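Long-range contact in sulfatase (Bacteroides fragilis CAG:558, PDB 6USS), which probably hydrolyses aryl sulfate esters as a calcium-dependent gut bacterial sulfatase: residues L195-T208 against A217-V231. The protein carries 1 engineered substitution. Residues are numbered along the deposited sequence; the frame is centred on the assembly and turned at random.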
loop_
_atom_site.group_PDB
_atom_site.type_symbol
_atom_site.label_atom_id
_atom_site.label_comp_id
_atom_site.label_asym_id
_atom_site.label_seq_id
_atom_site.Cartn_x
_atom_site.Cartn_y
_atom_site.Cartn_z
ATOM N N LEU A 195 11.434 -19.817 4.126
ATOM C CA LEU A 195 10.743 -19.688 5.401
ATOM C C LEU A 195 11.442 -20.537 6.445
ATOM O O LEU A 195 11.875 -21.658 6.164
ATOM C CB LEU A 195 9.268 -20.090 5.314
ATOM C CG LEU A 195 8.963 -21.571 5.161
ATOM C CD1 LEU A 195 7.519 -21.838 5.556
ATOM C CD2 LEU A 195 9.242 -22.012 3.717
ATOM N N ALA A 196 11.518 -19.996 7.661
ATOM C CA ALA A 196 12.239 -20.674 8.728
ATOM C C ALA A 196 11.550 -21.975 9.135
ATOM O O ALA A 196 12.223 -22.984 9.362
ATOM C CB ALA A 196 12.389 -19.737 9.927
ATOM N N SER A 197 10.219 -21.981 9.224
ATOM C CA SER A 197 9.478 -23.170 9.626
ATOM C C SER A 197 8.036 -23.070 9.150
ATOM O O SER A 197 7.445 -21.992 9.159
ATOM C CB SER A 197 9.500 -23.366 11.143
ATOM O OG SER A 197 8.576 -24.385 11.513
ATOM N N TYR A 198 7.469 -24.213 8.764
ATOM C CA TYR A 198 6.046 -24.284 8.453
ATOM C C TYR A 198 5.165 -24.343 9.706
ATOM O O TYR A 198 3.937 -24.199 9.596
ATOM C CB TYR A 198 5.749 -25.521 7.596
ATOM C CG TYR A 198 6.186 -25.481 6.152
ATOM C CD1 TYR A 198 7.523 -25.668 5.799
ATOM C CD2 TYR A 198 5.250 -25.318 5.125
ATOM C CE1 TYR A 198 7.925 -25.656 4.451
ATOM C CE2 TYR A 198 5.632 -25.307 3.787
ATOM C CZ TYR A 198 6.977 -25.473 3.450
ATOM O OH TYR A 198 7.366 -25.463 2.116
ATOM N N LEU A 199 5.754 -24.554 10.882
ATOM C CA LEU A 199 5.014 -24.928 12.083
ATOM C C LEU A 199 4.649 -23.695 12.903
ATOM O O LEU A 199 5.533 -22.928 13.314
ATOM C CB LEU A 199 5.834 -25.901 12.933
ATOM C CG LEU A 199 6.190 -27.207 12.218
ATOM C CD1 LEU A 199 7.026 -28.100 13.101
ATOM C CD2 LEU A 199 4.921 -27.930 11.799
ATOM N N GLY A 200 3.344 -23.523 13.153
ATOM C CA GLY A 200 2.900 -22.506 14.090
ATOM C C GLY A 200 3.450 -22.723 15.485
ATOM O O GLY A 200 3.657 -21.763 16.238
ATOM N N GLU A 201 3.706 -23.982 15.843
ATOM C CA GLU A 201 4.391 -24.257 17.095
ATOM C C GLU A 201 5.757 -23.585 17.136
ATOM O O GLU A 201 6.235 -23.223 18.215
ATOM C CB GLU A 201 4.524 -25.767 17.302
ATOM C CG GLU A 201 3.192 -26.516 17.303
ATOM C CD GLU A 201 2.809 -27.063 15.916
ATOM O OE1 GLU A 201 3.235 -26.467 14.891
ATOM O OE2 GLU A 201 2.083 -28.091 15.857
ATOM N N ASN A 202 6.397 -23.397 15.981
ATOM C CA ASN A 202 7.685 -22.722 15.938
ATOM C C ASN A 202 7.564 -21.250 15.571
ATOM O O ASN A 202 8.570 -20.621 15.225
ATOM C CB ASN A 202 8.632 -23.427 14.963
ATOM C CG ASN A 202 9.013 -24.824 15.427
ATOM O OD1 ASN A 202 8.939 -25.141 16.616
ATOM N ND2 ASN A 202 9.428 -25.664 14.487
ATOM N N ASN A 203 6.359 -20.687 15.634
ATOM C CA ASN A 203 6.112 -19.286 15.287
ATOM C C ASN A 203 6.564 -18.961 13.871
ATOM O O ASN A 203 6.875 -17.797 13.576
ATOM C CB ASN A 203 6.794 -18.312 16.264
ATOM C CG ASN A 203 6.460 -18.590 17.717
ATOM O OD1 ASN A 203 5.394 -19.117 18.040
ATOM N ND2 ASN A 203 7.372 -18.223 18.606
ATOM N N TYR A 204 6.625 -19.974 13.001
ATOM C CA TYR A 204 7.157 -19.834 11.642
ATOM C C TYR A 204 8.555 -19.221 11.636
ATOM O O TYR A 204 8.952 -18.569 10.662
ATOM C CB TYR A 204 6.204 -19.025 10.750
ATOM C CG TYR A 204 4.780 -19.476 10.911
ATOM C CD1 TYR A 204 4.407 -20.772 10.572
ATOM C CD2 TYR A 204 3.808 -18.629 11.445
ATOM C CE1 TYR A 204 3.096 -21.215 10.742
ATOM C CE2 TYR A 204 2.482 -19.060 11.609
ATOM C CZ TYR A 204 2.143 -20.360 11.262
ATOM O OH TYR A 204 0.855 -20.812 11.435
ATOM N N GLY A 205 9.305 -19.402 12.724
ATOM C CA GLY A 205 10.654 -18.874 12.830
ATOM C C GLY A 205 10.812 -17.642 13.697
ATOM O O GLY A 205 11.948 -17.298 14.039
ATOM N N ASN A 206 9.737 -16.972 14.082
ATOM C CA ASN A 206 9.890 -15.725 14.820
ATOM C C ASN A 206 10.331 -15.995 16.253
ATOM O O ASN A 206 9.742 -16.832 16.947
ATOM C CB ASN A 206 8.585 -14.937 14.816
ATOM C CG ASN A 206 8.242 -14.388 13.449
ATOM O OD1 ASN A 206 8.688 -13.299 13.076
ATOM N ND2 ASN A 206 7.445 -15.139 12.693
ATOM N N ARG A 207 11.370 -15.287 16.696
ATOM C CA ARG A 207 11.800 -15.373 18.081
ATOM C C ARG A 207 10.909 -14.503 18.956
ATOM O O ARG A 207 10.332 -13.512 18.497
ATOM C CB ARG A 207 13.259 -14.942 18.230
ATOM C CG ARG A 207 14.232 -15.802 17.454
ATOM C CD ARG A 207 15.601 -15.845 18.123
ATOM N NE ARG A 207 15.828 -17.118 18.802
ATOM C CZ ARG A 207 15.969 -17.255 20.118
ATOM N NH1 ARG A 207 15.922 -16.190 20.916
ATOM N NH2 ARG A 207 16.168 -18.460 20.638
ATOM N N THR A 208 10.783 -14.896 20.217
ATOM C CA THR A 208 10.098 -14.095 21.222
ATOM C C THR A 208 11.025 -13.637 22.332
ATOM O O THR A 208 10.852 -12.529 22.858
ATOM C CB THR A 208 8.939 -14.876 21.845
ATOM O OG1 THR A 208 9.444 -16.068 22.461
ATOM C CG2 THR A 208 7.904 -15.225 20.788
ATOM N N ALA A 217 12.009 -15.786 8.729
ATOM C CA ALA A 217 10.852 -15.806 9.612
ATOM C C ALA A 217 9.663 -15.168 8.899
ATOM O O ALA A 217 9.806 -14.142 8.218
ATOM C CB ALA A 217 11.157 -15.070 10.916
ATOM N N VAL A 218 8.490 -15.782 9.043
ATOM C CA VAL A 218 7.296 -15.387 8.306
ATOM C C VAL A 218 6.570 -14.288 9.096
ATOM O O VAL A 218 6.159 -14.544 10.237
ATOM C CB VAL A 218 6.364 -16.574 8.038
ATOM C CG1 VAL A 218 5.241 -16.147 7.086
ATOM C CG2 VAL A 218 7.144 -17.736 7.454
ATOM N N PRO A 219 6.395 -13.099 8.539
ATOM C CA PRO A 219 5.689 -12.035 9.255
ATOM C C PRO A 219 4.192 -12.094 8.961
ATOM O O PRO A 219 3.730 -12.804 8.065
ATOM C CB PRO A 219 6.328 -10.760 8.686
ATOM C CG PRO A 219 6.724 -11.142 7.281
ATOM C CD PRO A 219 6.962 -12.633 7.255
ATOM N N GLY A 220 3.430 -11.348 9.758
ATOM C CA GLY A 220 2.022 -11.185 9.466
ATOM C C GLY A 220 1.105 -12.301 9.919
ATOM O O GLY A 220 -0.066 -12.305 9.527
ATOM N N LEU A 221 1.582 -13.249 10.733
ATOM C CA LEU A 221 0.757 -14.374 11.172
ATOM C C LEU A 221 0.869 -14.569 12.680
ATOM O O LEU A 221 0.845 -15.706 13.180
ATOM C CB LEU A 221 1.145 -15.651 10.430
ATOM C CG LEU A 221 1.050 -15.556 8.906
ATOM C CD1 LEU A 221 1.679 -16.779 8.265
ATOM C CD2 LEU A 221 -0.411 -15.371 8.450
ATOM N N ASP A 222 0.991 -13.457 13.412
ATOM C CA ASP A 222 1.302 -13.523 14.833
ATOM C C ASP A 222 0.211 -14.260 15.610
ATOM O O ASP A 222 0.512 -15.004 16.552
ATOM C CB ASP A 222 1.522 -12.109 15.386
ATOM C CG ASP A 222 2.793 -11.409 14.812
ATOM O OD1 ASP A 222 3.259 -11.726 13.688
ATOM O OD2 ASP A 222 3.322 -10.511 15.503
ATOM N N LYS A 223 -1.058 -14.107 15.215
ATOM C CA LYS A 223 -2.125 -14.762 15.967
ATOM C C LYS A 223 -2.134 -16.282 15.804
ATOM O O LYS A 223 -2.878 -16.955 16.526
ATOM C CB LYS A 223 -3.497 -14.193 15.576
ATOM C CG LYS A 223 -3.959 -14.535 14.147
ATOM C CD LYS A 223 -5.451 -14.195 13.937
ATOM C CE LYS A 223 -5.738 -13.604 12.538
ATOM N NZ LYS A 223 -5.474 -12.121 12.342
ATOM N N TYR A 224 -1.352 -16.849 14.885
ATOM C CA TYR A 224 -1.274 -18.299 14.758
ATOM C C TYR A 224 -0.103 -18.885 15.530
ATOM O O TYR A 224 0.056 -20.112 15.545
ATOM C CB TYR A 224 -1.176 -18.709 13.281
ATOM C CG TYR A 224 -2.349 -18.246 12.451
ATOM C CD1 TYR A 224 -3.512 -18.998 12.384
ATOM C CD2 TYR A 224 -2.298 -17.050 11.737
ATOM C CE1 TYR A 224 -4.598 -18.574 11.631
ATOM C CE2 TYR A 224 -3.378 -16.623 10.981
ATOM C CZ TYR A 224 -4.530 -17.390 10.936
ATOM O OH TYR A 224 -5.628 -16.982 10.203
ATOM N N TRP A 225 0.710 -18.040 16.176
ATOM C CA TRP A 225 1.899 -18.522 16.868
ATOM C C TRP A 225 1.506 -19.466 17.992
ATOM O O TRP A 225 0.510 -19.249 18.687
ATOM C CB TRP A 225 2.711 -17.362 17.442
ATOM C CG TRP A 225 3.396 -16.507 16.439
ATOM C CD1 TRP A 225 3.313 -16.604 15.081
ATOM C CD2 TRP A 225 4.263 -15.395 16.710
ATOM N NE1 TRP A 225 4.080 -15.626 14.488
ATOM C CE2 TRP A 225 4.671 -14.872 15.466
ATOM C CE3 TRP A 225 4.734 -14.794 17.882
ATOM C CZ2 TRP A 225 5.520 -13.778 15.364
ATOM C CZ3 TRP A 225 5.575 -13.715 17.780
ATOM C CH2 TRP A 225 5.961 -13.216 16.532
ATOM N N GLY A 226 2.295 -20.517 18.171
ATOM C CA GLY A 226 2.012 -21.442 19.242
ATOM C C GLY A 226 0.748 -22.253 19.075
ATOM O O GLY A 226 0.307 -22.883 20.039
ATOM N N THR A 227 0.131 -22.231 17.900
ATOM C CA THR A 227 -0.923 -23.169 17.557
ATOM C C THR A 227 -0.349 -24.226 16.618
ATOM O O THR A 227 0.809 -24.157 16.199
ATOM C CB THR A 227 -2.110 -22.447 16.913
ATOM O OG1 THR A 227 -1.812 -22.130 15.544
ATOM C CG2 THR A 227 -2.403 -21.158 17.647
ATOM N N ASP A 228 -1.168 -25.222 16.285
ATOM C CA ASP A 228 -0.757 -26.208 15.291
ATOM C C ASP A 228 -1.239 -25.854 13.884
ATOM O O ASP A 228 -1.487 -26.758 13.072
ATOM C CB ASP A 228 -1.218 -27.616 15.694
ATOM C CG ASP A 228 -2.740 -27.793 15.644
ATOM O OD1 ASP A 228 -3.478 -26.781 15.498
ATOM O OD2 ASP A 228 -3.197 -28.958 15.741
ATOM N N THR A 229 -1.384 -24.565 13.571
ATOM C CA THR A 229 -1.738 -24.146 12.215
ATOM C C THR A 229 -0.484 -24.187 11.333
ATOM O O THR A 229 0.434 -23.376 11.506
ATOM C CB THR A 229 -2.372 -22.754 12.218
ATOM O OG1 THR A 229 -3.475 -22.710 13.135
ATOM C CG2 THR A 229 -2.872 -22.387 10.828
ATOM N N PHE A 230 -0.437 -25.159 10.414
ATOM C CA PHE A 230 0.554 -25.199 9.340
ATOM C C PHE A 230 0.467 -23.925 8.489
ATOM O O PHE A 230 -0.622 -23.392 8.256
ATOM C CB PHE A 230 0.309 -26.442 8.471
ATOM C CG PHE A 230 1.562 -27.049 7.894
ATOM C CD1 PHE A 230 2.469 -27.707 8.710
ATOM C CD2 PHE A 230 1.830 -26.967 6.536
ATOM C CE1 PHE A 230 3.621 -28.271 8.184
ATOM C CE2 PHE A 230 2.975 -27.522 6.013
ATOM C CZ PHE A 230 3.874 -28.181 6.841
ATOM N N VAL A 231 1.623 -23.434 8.013
ATOM C CA VAL A 231 1.668 -22.072 7.464
ATOM C C VAL A 231 0.800 -21.948 6.213
ATOM O O VAL A 231 0.157 -20.909 5.994
ATOM C CB VAL A 231 3.120 -21.614 7.204
ATOM C CG1 VAL A 231 3.728 -22.303 6.009
ATOM C CG2 VAL A 231 3.142 -20.103 6.991
#
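Y204 OH donates a hydrogen bond to T229 O at 2.6 Å, tilted from the carbonyl plane. The second polar side-chain bond between 195-208 and 217-231 joins N206 to V218, with N206 ND2 2.8 Å from V218 O. It is fairly straight, with an N-H...O angle of 160°. N206 CG stands anti to the carbonyl carbon and beside the backbone N (chi1 -69°), which puts the amide where it meets V218 O. The same ND2 turns back to N203 O within its own segment, and both acceptors lie close to the amide plane. Backbone bonds tie the same region together: V218 N to Y204 O, and G226 N to G200 O at 2.7 Å. N203 N reaches G200 O from the opposite face, and G226 belongs to the type II turn Y224-T227.

Aromatic contacts fill in around these bonds. V231 CG2 sits over one face of the Y204 ring, 4.1 Å from its centroid, while L221 CB approaches Y204 CE2. N203 lays its amide on the W225 indole, planes 27° apart. N203 CB is 3.9 Å from the centroid of the W225 five-membered ring; D222 CA covers the other face. Y198 CB stands over the F230 ring, 3.7 Å from its centroid, and the two rings, near parallel, are slid apart. Y198 OH bonds H263 O elsewhere in the fold.

Both segments lie in the loop between strand 185-187 and helix 231-247, whose A234 also touches Y204. The side chain of L195 lies about 10 Å from the calcium ion. Chemically, the buried Y204 hydroxyl is satisfied by T229 O, and two carbonyls fix the rotation of the N206 amide.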